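Side-chain contacts in angiotensin-converting enzyme (Anopheles gambiae, PDB 6S1Y), which probably hydrolyses peptides as a zinc-dependent metalloprotease of the angiotensin-converting enzyme family, and is of interest for insecticide design against mosquitoes: residues A[518-523]-A[572-577]; A[123-128]-A[146-151]; A[65-70]-A[91-96]; A[193-196]-A[202-205]. All blocks are in the same frame, centred on the assembly; numbering follows the deposited sequence. Where two conformers were deposited one is given.

Interaction 1: A[518-523]-A[572-577]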
loop_
_atom_site.group_PDB
_atom_site.type_symbol
_atom_site.label_atom_id
_atom_site.label_comp_id
_atom_site.label_asym_id
_atom_site.label_seq_id
_atom_site.Cartn_x
_atom_site.Cartn_y
_atom_site.Cartn_z
ATOM N N TYR A 518 22.741 12.817 -6.017
ATOM C CA TYR A 518 21.772 13.710 -6.635
ATOM C C TYR A 518 22.214 15.161 -6.542
ATOM O O TYR A 518 22.359 15.705 -5.441
ATOM C CB TYR A 518 20.389 13.573 -5.982
ATOM C CG TYR A 518 19.462 14.714 -6.347
ATOM C CD1 TYR A 518 18.986 14.861 -7.652
ATOM C CD2 TYR A 518 19.074 15.654 -5.398
ATOM C CE1 TYR A 518 18.149 15.912 -8.002
ATOM C CE2 TYR A 518 18.235 16.712 -5.741
ATOM C CZ TYR A 518 17.771 16.827 -7.053
ATOM O OH TYR A 518 16.930 17.860 -7.415
ATOM N N VAL A 519 22.357 15.804 -7.695
ATOM C CA VAL A 519 22.511 17.252 -7.777
ATOM C C VAL A 519 21.449 17.791 -8.727
ATOM O O VAL A 519 21.325 17.312 -9.863
ATOM C CB VAL A 519 23.917 17.653 -8.271
ATOM C CG1 VAL A 519 24.021 19.161 -8.371
ATOM C CG2 VAL A 519 24.979 17.080 -7.347
ATOM N N LYS A 520 20.696 18.784 -8.272
ATOM C CA LYS A 520 19.676 19.391 -9.115
ATOM C C LYS A 520 20.310 19.961 -10.378
ATOM O O LYS A 520 21.332 20.655 -10.320
ATOM C CB LYS A 520 18.936 20.483 -8.347
ATOM C CG LYS A 520 17.620 20.898 -8.983
ATOM C CD LYS A 520 16.877 21.879 -8.095
ATOM C CE LYS A 520 16.072 22.885 -8.911
ATOM N NZ LYS A 520 14.691 22.411 -9.196
ATOM N N GLY A 521 19.706 19.646 -11.526
ATOM C CA GLY A 521 20.202 20.096 -12.805
ATOM C C GLY A 521 21.338 19.288 -13.376
ATOM O O GLY A 521 21.644 19.439 -14.565
ATOM N N ASP A 522 21.974 18.433 -12.588
ATOM C CA ASP A 522 23.101 17.660 -13.093
ATOM C C ASP A 522 22.592 16.467 -13.894
ATOM O O ASP A 522 21.885 15.616 -13.341
ATOM C CB ASP A 522 23.976 17.194 -11.939
ATOM C CG ASP A 522 25.272 16.562 -12.405
ATOM O OD1 ASP A 522 25.309 15.993 -13.518
ATOM O OD2 ASP A 522 26.260 16.627 -11.639
ATOM N N PRO A 523 22.919 16.362 -15.185
ATOM C CA PRO A 523 22.481 15.185 -15.955
ATOM C C PRO A 523 23.083 13.863 -15.497
ATOM O O PRO A 523 22.463 12.819 -15.735
ATOM C CB PRO A 523 22.909 15.522 -17.395
ATOM C CG PRO A 523 23.917 16.635 -17.266
ATOM C CD PRO A 523 23.488 17.414 -16.054
ATOM N N ILE A 572 8.328 14.277 -6.761
ATOM C CA ILE A 572 7.827 13.284 -7.712
ATOM C C ILE A 572 7.588 13.903 -9.087
ATOM O O ILE A 572 7.804 13.241 -10.104
ATOM C CB ILE A 572 6.551 12.597 -7.174
ATOM C CG1 ILE A 572 6.174 11.442 -8.095
ATOM C CG2 ILE A 572 5.397 13.562 -7.047
ATOM C CD1 ILE A 572 4.924 10.674 -7.670
ATOM N N LEU A 573 7.181 15.171 -9.161
ATOM C CA LEU A 573 7.092 15.825 -10.469
ATOM C C LEU A 573 8.462 15.992 -11.112
ATOM O O LEU A 573 8.588 15.869 -12.335
ATOM C CB LEU A 573 6.412 17.190 -10.350
ATOM C CG LEU A 573 4.935 17.117 -9.954
ATOM C CD1 LEU A 573 4.354 18.517 -9.676
ATOM C CD2 LEU A 573 4.149 16.412 -11.042
ATOM N N GLU A 574 9.511 16.243 -10.316
ATOM C CA GLU A 574 10.866 16.285 -10.875
ATOM C C GLU A 574 11.282 14.913 -11.383
ATOM O O GLU A 574 11.913 14.799 -12.446
ATOM C CB GLU A 574 11.868 16.784 -9.821
ATOM C CG GLU A 574 13.325 16.875 -10.320
ATOM C CD GLU A 574 14.342 17.262 -9.222
ATOM O OE1 GLU A 574 13.938 17.675 -8.105
ATOM O OE2 GLU A 574 15.566 17.129 -9.488
ATOM N N TYR A 575 10.962 13.864 -10.617
ATOM C CA TYR A 575 11.363 12.512 -10.990
ATOM C C TYR A 575 10.823 12.146 -12.362
ATOM O O TYR A 575 11.538 11.575 -13.197
ATOM C CB TYR A 575 10.856 11.527 -9.924
ATOM C CG TYR A 575 11.284 10.093 -10.108
ATOM C CD1 TYR A 575 10.551 9.232 -10.918
ATOM C CD2 TYR A 575 12.390 9.589 -9.445
ATOM C CE1 TYR A 575 10.920 7.910 -11.085
ATOM C CE2 TYR A 575 12.783 8.255 -9.606
ATOM C CZ TYR A 575 12.030 7.421 -10.433
ATOM O OH TYR A 575 12.377 6.114 -10.615
ATOM N N PHE A 576 9.555 12.474 -12.605
ATOM C CA PHE A 576 8.875 12.153 -13.853
ATOM C C PHE A 576 8.857 13.305 -14.857
ATOM O O PHE A 576 8.080 13.257 -15.810
ATOM C CB PHE A 576 7.430 11.720 -13.582
ATOM C CG PHE A 576 7.324 10.388 -12.934
ATOM C CD1 PHE A 576 7.683 9.252 -13.615
ATOM C CD2 PHE A 576 6.904 10.274 -11.620
ATOM C CE1 PHE A 576 7.613 8.029 -13.002
ATOM C CE2 PHE A 576 6.840 9.041 -11.005
ATOM C CZ PHE A 576 7.186 7.933 -11.687
ATOM N N ASP A 577 9.679 14.337 -14.680
ATOM C CA ASP A 577 9.578 15.396 -15.682
ATOM C C ASP A 577 10.134 14.946 -17.032
ATOM O O ASP A 577 9.551 15.289 -18.061
ATOM C CB ASP A 577 10.280 16.683 -15.240
ATOM C CG ASP A 577 10.045 17.832 -16.229
ATOM O OD1 ASP A 577 8.909 18.373 -16.299
ATOM O OD2 ASP A 577 10.989 18.145 -16.987
#

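Interaction 2: A[123-128]-A[146-151]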
loop_
_atom_site.group_PDB
_atom_site.type_symbol
_atom_site.label_atom_id
_atom_site.label_comp_id
_atom_site.label_asym_id
_atom_site.label_seq_id
_atom_site.Cartn_x
_atom_site.Cartn_y
_atom_site.Cartn_z
ATOM N N CYS A 123 -12.553 -21.991 -11.260
ATOM C CA CYS A 123 -12.370 -22.950 -12.343
ATOM C C CYS A 123 -11.613 -22.320 -13.515
ATOM O O CYS A 123 -11.812 -21.151 -13.865
ATOM C CB CYS A 123 -13.724 -23.471 -12.822
ATOM S SG CYS A 123 -14.617 -24.438 -11.570
ATOM N N ALA A 124 -10.737 -23.103 -14.124
ATOM C CA ALA A 124 -9.926 -22.579 -15.205
ATOM C C ALA A 124 -10.797 -22.269 -16.417
ATOM O O ALA A 124 -11.820 -22.926 -16.675
ATOM C CB ALA A 124 -8.829 -23.565 -15.581
ATOM N N TYR A 125 -10.401 -21.216 -17.139
ATOM C CA TYR A 125 -11.062 -20.855 -18.383
ATOM C C TYR A 125 -11.051 -22.059 -19.306
ATOM O O TYR A 125 -9.982 -22.587 -19.636
ATOM C CB TYR A 125 -10.339 -19.660 -19.018
ATOM C CG TYR A 125 -10.948 -19.097 -20.288
ATOM C CD1 TYR A 125 -12.213 -18.548 -20.288
ATOM C CD2 TYR A 125 -10.228 -19.079 -21.474
ATOM C CE1 TYR A 125 -12.761 -18.021 -21.432
ATOM C CE2 TYR A 125 -10.771 -18.546 -22.630
ATOM C CZ TYR A 125 -12.041 -18.019 -22.597
ATOM O OH TYR A 125 -12.628 -17.479 -23.729
ATOM N N GLY A 126 -12.235 -22.513 -19.687
ATOM C CA GLY A 126 -12.356 -23.625 -20.609
ATOM C C GLY A 126 -12.185 -25.008 -20.011
ATOM O O GLY A 126 -12.376 -25.998 -20.736
ATOM N N ASP A 127 -11.846 -25.125 -18.716
ATOM C CA ASP A 127 -11.707 -26.425 -18.057
ATOM C C ASP A 127 -12.392 -26.453 -16.693
ATOM O O ASP A 127 -11.765 -26.168 -15.668
ATOM C CB ASP A 127 -10.236 -26.792 -17.914
ATOM C CG ASP A 127 -10.049 -28.202 -17.369
ATOM O OD1 ASP A 127 -11.056 -28.931 -17.270
ATOM O OD2 ASP A 127 -8.909 -28.583 -17.026
ATOM N N ALA A 128 -13.661 -26.877 -16.680
ATOM C CA ALA A 128 -14.430 -26.989 -15.445
ATOM C C ALA A 128 -13.946 -28.098 -14.523
ATOM O O ALA A 128 -14.467 -28.216 -13.405
ATOM C CB ALA A 128 -15.909 -27.234 -15.750
ATOM N N HIS A 146 -0.753 -13.030 -19.473
ATOM C CA HIS A 146 -1.582 -13.504 -20.569
ATOM C C HIS A 146 -2.207 -12.332 -21.310
ATOM O O HIS A 146 -2.822 -11.462 -20.691
ATOM C CB HIS A 146 -2.713 -14.412 -20.084
ATOM C CG HIS A 146 -2.257 -15.726 -19.538
ATOM N ND1 HIS A 146 -3.040 -16.858 -19.598
ATOM C CD2 HIS A 146 -1.123 -16.085 -18.891
ATOM C CE1 HIS A 146 -2.399 -17.862 -19.029
ATOM N NE2 HIS A 146 -1.232 -17.422 -18.596
ATOM N N ARG A 147 -2.081 -12.334 -22.636
ATOM C CA ARG A 147 -2.621 -11.260 -23.453
ATOM C C ARG A 147 -3.820 -11.719 -24.276
ATOM O O ARG A 147 -3.874 -11.469 -25.482
ATOM C CB ARG A 147 -1.542 -10.724 -24.390
ATOM C CG ARG A 147 -0.210 -10.461 -23.713
ATOM C CD ARG A 147 -0.272 -9.298 -22.730
ATOM N NE ARG A 147 1.045 -9.120 -22.127
ATOM C CZ ARG A 147 1.294 -9.002 -20.821
ATOM N NH1 ARG A 147 0.311 -8.983 -19.939
ATOM N NH2 ARG A 147 2.555 -8.872 -20.401
ATOM N N GLU A 148 -4.761 -12.424 -23.663
ATOM C CA GLU A 148 -5.957 -12.888 -24.367
ATOM C C GLU A 148 -7.172 -12.236 -23.729
ATOM O O GLU A 148 -7.569 -12.625 -22.614
ATOM C CB GLU A 148 -6.083 -14.413 -24.346
ATOM C CG GLU A 148 -6.790 -14.965 -25.599
ATOM C CD GLU A 148 -8.304 -14.848 -25.537
ATOM O OE1 GLU A 148 -8.910 -15.727 -24.890
ATOM O OE2 GLU A 148 -8.890 -13.897 -26.127
ATOM N N PRO A 149 -7.783 -11.249 -24.392
ATOM C CA PRO A 149 -8.844 -10.449 -23.741
ATOM C C PRO A 149 -10.018 -11.247 -23.209
ATOM O O PRO A 149 -10.528 -10.921 -22.131
ATOM C CB PRO A 149 -9.291 -9.496 -24.862
ATOM C CG PRO A 149 -8.108 -9.382 -25.744
ATOM C CD PRO A 149 -7.424 -10.717 -25.721
ATOM N N GLU A 150 -10.484 -12.261 -23.939
ATOM C CA GLU A 150 -11.648 -13.009 -23.491
ATOM C C GLU A 150 -11.323 -13.847 -22.264
ATOM O O GLU A 150 -12.179 -14.025 -21.386
ATOM C CB GLU A 150 -12.180 -13.888 -24.618
ATOM C CG GLU A 150 -13.068 -13.152 -25.603
ATOM C CD GLU A 150 -14.321 -12.571 -24.944
ATOM O OE1 GLU A 150 -14.521 -11.332 -25.033
ATOM O OE2 GLU A 150 -15.104 -13.344 -24.333
ATOM N N GLU A 151 -10.100 -14.351 -22.166
ATOM C CA GLU A 151 -9.683 -15.063 -20.963
ATOM C C GLU A 151 -9.565 -14.094 -19.790
ATOM O O GLU A 151 -10.087 -14.352 -18.693
ATOM C CB GLU A 151 -8.353 -15.773 -21.224
ATOM C CG GLU A 151 -7.748 -16.461 -20.006
ATOM C CD GLU A 151 -6.348 -17.043 -20.258
ATOM O OE1 GLU A 151 -5.818 -16.914 -21.383
ATOM O OE2 GLU A 151 -5.771 -17.613 -19.314
#

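Interaction 3: A[65-70]-A[91-96]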
loop_
_atom_site.group_PDB
_atom_site.type_symbol
_atom_site.label_atom_id
_atom_site.label_comp_id
_atom_site.label_asym_id
_atom_site.label_seq_id
_atom_site.Cartn_x
_atom_site.Cartn_y
_atom_site.Cartn_z
ATOM N N ALA A 65 -10.424 0.497 30.212
ATOM C CA ALA A 65 -9.969 0.783 31.570
ATOM C C ALA A 65 -8.812 1.767 31.568
ATOM O O ALA A 65 -8.784 2.711 32.368
ATOM C CB ALA A 65 -9.549 -0.512 32.260
ATOM N N VAL A 66 -7.839 1.556 30.678
ATOM C CA VAL A 66 -6.723 2.488 30.561
ATOM C C VAL A 66 -7.229 3.890 30.271
ATOM O O VAL A 66 -6.739 4.870 30.840
ATOM C CB VAL A 66 -5.745 2.014 29.468
ATOM C CG1 VAL A 66 -4.800 3.141 29.084
ATOM C CG2 VAL A 66 -4.986 0.787 29.940
ATOM N N ALA A 67 -8.209 4.013 29.372
ATOM C CA ALA A 67 -8.676 5.337 28.978
ATOM C C ALA A 67 -9.323 6.056 30.151
ATOM O O ALA A 67 -9.110 7.257 30.349
ATOM C CB ALA A 67 -9.660 5.233 27.812
ATOM N N GLU A 68 -10.129 5.339 30.935
ATOM C CA GLU A 68 -10.714 5.943 32.126
ATOM C C GLU A 68 -9.640 6.273 33.159
ATOM O O GLU A 68 -9.597 7.387 33.690
ATOM C CB GLU A 68 -11.761 5.010 32.722
ATOM C CG GLU A 68 -12.550 5.637 33.847
ATOM C CD GLU A 68 -13.583 4.691 34.415
ATOM O OE1 GLU A 68 -13.465 4.318 35.606
ATOM O OE2 GLU A 68 -14.505 4.306 33.660
ATOM N N GLU A 69 -8.754 5.317 33.446
ATOM C CA GLU A 69 -7.690 5.571 34.408
ATOM C C GLU A 69 -6.916 6.838 34.077
ATOM O O GLU A 69 -6.377 7.489 34.977
ATOM C CB GLU A 69 -6.731 4.380 34.465
ATOM C CG GLU A 69 -7.279 3.173 35.201
ATOM C CD GLU A 69 -6.289 2.017 35.230
ATOM O OE1 GLU A 69 -6.724 0.842 35.115
ATOM O OE2 GLU A 69 -5.073 2.291 35.353
ATOM N N LEU A 70 -6.850 7.209 32.803
ATOM C CA LEU A 70 -6.047 8.348 32.390
ATOM C C LEU A 70 -6.801 9.668 32.442
ATOM O O LEU A 70 -6.167 10.727 32.368
ATOM C CB LEU A 70 -5.514 8.122 30.978
ATOM C CG LEU A 70 -4.429 7.054 30.906
ATOM C CD1 LEU A 70 -4.219 6.618 29.471
ATOM C CD2 LEU A 70 -3.133 7.570 31.516
ATOM N N ALA A 91 -5.031 6.993 25.332
ATOM C CA ALA A 91 -6.458 7.167 25.551
ATOM C C ALA A 91 -7.283 7.054 24.275
ATOM O O ALA A 91 -8.521 7.123 24.345
ATOM C CB ALA A 91 -6.720 8.528 26.204
ATOM N N LYS A 92 -6.644 6.887 23.118
ATOM C CA LYS A 92 -7.370 6.789 21.853
ATOM C C LYS A 92 -7.908 5.374 21.694
ATOM O O LYS A 92 -7.140 4.422 21.543
ATOM C CB LYS A 92 -6.458 7.166 20.695
ATOM C CG LYS A 92 -7.184 7.314 19.379
ATOM C CD LYS A 92 -6.484 8.307 18.454
ATOM C CE LYS A 92 -5.014 7.961 18.229
ATOM N NZ LYS A 92 -4.269 9.113 17.637
ATOM N N LEU A 93 -9.230 5.234 21.710
ATOM C CA LEU A 93 -9.854 3.917 21.760
ATOM C C LEU A 93 -10.137 3.336 20.382
ATOM O O LEU A 93 -10.007 2.122 20.188
ATOM C CB LEU A 93 -11.170 3.984 22.539
ATOM C CG LEU A 93 -11.113 4.353 24.021
ATOM C CD1 LEU A 93 -12.520 4.381 24.581
ATOM C CD2 LEU A 93 -10.264 3.366 24.774
ATOM N N GLY A 94 -10.554 4.179 19.429
ATOM C CA GLY A 94 -11.009 3.660 18.151
ATOM C C GLY A 94 -12.186 2.727 18.347
ATOM O O GLY A 94 -13.138 3.020 19.086
ATOM N N TYR A 95 -12.113 1.567 17.692
ATOM C CA TYR A 95 -13.214 0.613 17.748
ATOM C C TYR A 95 -13.486 0.151 19.173
ATOM O O TYR A 95 -14.625 -0.202 19.512
ATOM C CB TYR A 95 -12.915 -0.598 16.864
ATOM C CG TYR A 95 -12.972 -0.323 15.370
ATOM C CD1 TYR A 95 -13.424 0.895 14.882
ATOM C CD2 TYR A 95 -12.570 -1.291 14.454
ATOM C CE1 TYR A 95 -13.471 1.144 13.541
ATOM C CE2 TYR A 95 -12.618 -1.053 13.093
ATOM C CZ TYR A 95 -13.074 0.167 12.641
ATOM O OH TYR A 95 -13.129 0.429 11.281
ATOM N N ALA A 96 -12.458 0.135 20.021
ATOM C CA ALA A 96 -12.647 -0.318 21.391
ATOM C C ALA A 96 -13.632 0.557 22.152
ATOM O O ALA A 96 -14.057 0.165 23.232
ATOM C CB ALA A 96 -11.301 -0.365 22.127
#

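Interaction 4: A[193-196]-A[202-205]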
loop_
_atom_site.group_PDB
_atom_site.type_symbol
_atom_site.label_atom_id
_atom_site.label_comp_id
_atom_site.label_asym_id
_atom_site.label_seq_id
_atom_site.Cartn_x
_atom_site.Cartn_y
_atom_site.Cartn_z
ATOM N N VAL A 193 -12.037 10.025 11.405
ATOM C CA VAL A 193 -11.128 9.184 12.175
ATOM C C VAL A 193 -9.859 8.904 11.380
ATOM O O VAL A 193 -8.741 9.095 11.876
ATOM C CB VAL A 193 -11.819 7.872 12.585
ATOM C CG1 VAL A 193 -10.784 6.891 13.173
ATOM C CG2 VAL A 193 -12.939 8.157 13.567
ATOM N N TRP A 194 -10.020 8.424 10.137
ATOM C CA TRP A 194 -8.862 8.111 9.301
ATOM C C TRP A 194 -8.029 9.357 9.053
ATOM O O TRP A 194 -6.805 9.344 9.203
ATOM C CB TRP A 194 -9.310 7.493 7.972
ATOM C CG TRP A 194 -9.675 6.023 8.028
ATOM C CD1 TRP A 194 -9.630 5.202 9.119
ATOM C CD2 TRP A 194 -10.158 5.215 6.942
ATOM N NE1 TRP A 194 -10.031 3.934 8.776
ATOM C CE2 TRP A 194 -10.365 3.914 7.447
ATOM C CE3 TRP A 194 -10.420 5.463 5.589
ATOM C CZ2 TRP A 194 -10.829 2.869 6.652
ATOM C CZ3 TRP A 194 -10.898 4.419 4.799
ATOM C CH2 TRP A 194 -11.101 3.143 5.335
ATOM N N LEU A 195 -8.682 10.460 8.687
ATOM C CA LEU A 195 -7.927 11.680 8.398
ATOM C C LEU A 195 -7.241 12.224 9.648
ATOM O O LEU A 195 -6.199 12.883 9.548
ATOM C CB LEU A 195 -8.848 12.729 7.772
ATOM C CG LEU A 195 -9.047 12.520 6.265
ATOM C CD1 LEU A 195 -10.279 13.288 5.763
ATOM C CD2 LEU A 195 -7.805 12.928 5.480
ATOM N N ASN A 196 -7.789 11.938 10.831
ATOM C CA ASN A 196 -7.161 12.410 12.057
ATOM C C ASN A 196 -5.731 11.899 12.217
ATOM O O ASN A 196 -4.891 12.605 12.774
ATOM C CB ASN A 196 -8.001 11.991 13.261
ATOM C CG ASN A 196 -7.314 12.298 14.565
ATOM O OD1 ASN A 196 -7.008 13.452 14.853
ATOM N ND2 ASN A 196 -7.059 11.266 15.358
ATOM N N THR A 202 -6.164 20.745 7.155
ATOM C CA THR A 202 -6.129 21.013 5.727
ATOM C C THR A 202 -5.641 19.814 4.909
ATOM O O THR A 202 -5.387 19.966 3.704
ATOM C CB THR A 202 -5.224 22.224 5.425
ATOM O OG1 THR A 202 -3.847 21.822 5.448
ATOM C CG2 THR A 202 -5.421 23.330 6.443
ATOM N N PHE A 203 -5.487 18.634 5.530
ATOM C CA PHE A 203 -4.839 17.534 4.827
ATOM C C PHE A 203 -5.689 17.017 3.670
ATOM O O PHE A 203 -5.154 16.659 2.616
ATOM C CB PHE A 203 -4.513 16.385 5.776
ATOM C CG PHE A 203 -3.440 15.473 5.257
ATOM C CD1 PHE A 203 -2.127 15.920 5.152
ATOM C CD2 PHE A 203 -3.750 14.184 4.845
ATOM C CE1 PHE A 203 -1.123 15.083 4.658
ATOM C CE2 PHE A 203 -2.763 13.326 4.364
ATOM C CZ PHE A 203 -1.438 13.771 4.263
ATOM N N GLU A 204 -7.007 16.953 3.834
ATOM C CA GLU A 204 -7.834 16.529 2.710
ATOM C C GLU A 204 -7.594 17.425 1.498
ATOM O O GLU A 204 -7.516 16.942 0.364
ATOM C CB GLU A 204 -9.306 16.521 3.088
ATOM C CG GLU A 204 -10.149 15.950 1.985
ATOM C CD GLU A 204 -11.514 15.554 2.452
ATOM O OE1 GLU A 204 -11.833 15.854 3.625
ATOM O OE2 GLU A 204 -12.253 14.932 1.640
ATOM N N GLN A 205 -7.418 18.732 1.721
ATOM C CA GLN A 205 -7.182 19.638 0.607
ATOM C C GLN A 205 -5.807 19.405 -0.002
ATOM O O GLN A 205 -5.639 19.472 -1.223
ATOM C CB GLN A 205 -7.322 21.088 1.071
ATOM C CG GLN A 205 -7.259 22.095 -0.065
ATOM C CD GLN A 205 -8.409 21.921 -1.047
ATOM O OE1 GLN A 205 -9.588 22.051 -0.675
ATOM N NE2 GLN A 205 -8.069 21.618 -2.306
#

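Interaction 1: A[518-523]-A[572-577]
Tyr518 and Glu574 make a surface contact held by one short hydrogen bond. It joins the loop after helix 495-514 to the short helix 570-575. Tyr518 OH donates to Glu574 OE2 at 2.6 Å. The acceptor uses its syn lone pair, on the side of the other oxygen. Glu574 OE1 is therefore also close, 3.1 Å from Tyr518 OH. The two side chains come from opposite directions. Glu574 runs straight out from its helix, with CG anti to the backbone N (chi1 -179°) and the chain extended beyond it. OE2 ends at the edge of the tyrosine ring, near its plane. The carboxylate and ring planes are turned 52° from each other.

The loop makes a type II beta turn from Val519 to Asp522, closed by Asp522 N to Val519 O at 3.0 Å. Gly521 takes the positive phi of this turn. The chain folds back over one face of the ring, with Lys520 N 3.7 Å from the ring plane, offset toward the rim. Lys520 NZ stays 4.9 Å from Glu574 OE1. This is too far for a salt bridge, but the charge may favour an ionised carboxylate. Arg509 adds a long, weak ion pair to Glu574 OE1. Tyr518 packs on Arg509 and Cys512 of helix 495-514, and both Tyr518 and Glu574 touch Leu527. On helix 570-575, Leu573 packs on helix 203-233 and Tyr575 on helix 414-429.

Interaction 2: A[123-128]-A[146-151]
The Tyr125 ring has one face laid on the backbone and side-chain stem of Glu151. Glu151 CA sits 4.0 Å from the ring centroid, only 8° off the normal, which is a CH-pi contact. Glu151 CB extends the cover to the rim, 3.8 Å from Tyr125 CD2. Glu150 O approaches the ring obliquely, and so does Glu148 OE1 in one of its two modelled conformers. At the hydroxyl end, Tyr125 OH rests 3.7 Å from Glu150 CB. The Tyr125 ring also meets the ring of Tyr154. The Glu151 carboxylate lies nearly parallel to the Tyr125 ring, 4° from it. The His146 imidazole has Glu151 OE1 at its edge, in plane.

The fold here is a surface loop laid against the start of helix 149-163. The loop has a type II beta turn from Ala124 to Asp127, and Tyr125 stands at its second position. The Cys123-Cys131 disulfide ties this loop down nearby. Glu148 is the N-cap of the helix. In the conformer considered, its OE2 accepts from Glu150 N at 3.2 Å and its OE1 weakly from Glu151 N. A second conformer was modelled, so this cap may not be constant.

Glu151 does two jobs. Its stem carries the ring, while its extended chain (chi1 175°) takes the carboxylate to His146. His146 ND1 donates to Glu151 OE2 at 2.8 Å, from above the carboxylate plane, and weakly to Glu151 OE1. The Glu150 carboxylate pairs with Lys153 in a salt bridge.

Interaction 3: A[65-70]-A[91-96]
Ala67 of helix 46-70 meets Ala91 and Leu93 of the loop that follows helix 81-90. The pairing belongs to the N-terminal helical part of the enzyme. It is apolar packing, with no hydrogen bond between the segments. The backbones come very near, and Ala67 CA is 4.5 Å from Ala91 CA. Ala67 supplies only a methyl group, which allows the loop to lie so close to the helix.

Ala67 CB points at the loop and has two neighbours there. The closer is Leu93 CD2, at 3.6 Å. The other is the carbonyl Ala91 O, at 4.1 Å. Leu93 does not aim at the helix from its CB. Its CG is anti to the carbonyl carbon (chi1 -64°), and with chi2 at 179° the CD2 branch comes to Ala67. The side chain also touches Ala63, one turn earlier on the same helix.

In related angiotensin-converting enzymes the N-terminal helices form a lid over the active-site cleft. The same arrangement is likely here, and this contact would then join parts of that lid. Leu70, one turn after Ala67, also points toward the loop. Its CD1 branch lies 4.2 Å from Ala91 N. Leu70 is buried, and it also packs on Val19 and Ile22 of helix 12-42.

Beyond Leu93 the chain enters a 3-10 segment, where Ala96 N bonds to Leu93 O at 3.2 Å. Ala96 touches Ala60 of helix 46-70, and Tyr95 OH bonds to Asp491 and Asn178.

Interaction 4: A[193-196]-A[202-205]
Glu204 OE1 forms a salt bridge to Arg447 NH2 of helix 431-447 and lies against Leu195 CD1 at 3.7 Å. The contact packs two successive helices, joined by a short link, against each other. Helix 190-196 leads into this link, and helix 203-233 begins after it. Leu195 sits on the first helix, and Phe203 and Glu204 sit in the first turn of the second. The backbones are moderately close, with Leu195 CA 7.5 Å from Glu204 CA.

Glu204 is stretched out. Its CG is anti to the backbone N (chi1 -174°) and the chain stays extended, which carries Glu204 OE1 to the CD1 methyl of Leu195. The two side chains cross at about a right angle. Both carboxylate oxygens have hydrogen-bond partners, so the apolar contact with the leucine methyl costs no polar bond. The nearby charge of Arg447 probably favours the ionised form of the carboxylate. Leu195 itself also touches Arg447, so the leucine packs alongside the salt bridge.

The other branch of Leu195 faces Phe203. That ring is buried, stacked on Tyr198 and packed on Leu495 and Val499 of helix 495-514. Leu195 therefore splits its two methyls between a charged and an aromatic neighbour. The aromatic one is met at the ring edge, near the plane, where Leu195 CD2 lies 4.3 Å from Phe203 CD2.

Interactions 1 and 2 are surface contacts, made by a tyrosine just before a type II turn in interaction 1 and by one within such a turn in interaction 2. Each reaches a glutamate on a nearby helix. In interaction 1 the hydroxyl bonds to the carboxylate. In interaction 2 the ring face packs on the glutamate stem. Interactions 3 and 4 are partly buried and centred on apolar side chains, though 4 includes a glutamate paired with Arg447 outside both segments. These two are neighbours, with centres about 22 Å apart, and touch where Lys92 NZ lies 4.2 Å from Asn196 ND2. Helix 203-233, which starts in interaction 4, also packs near interactions 1 and 2.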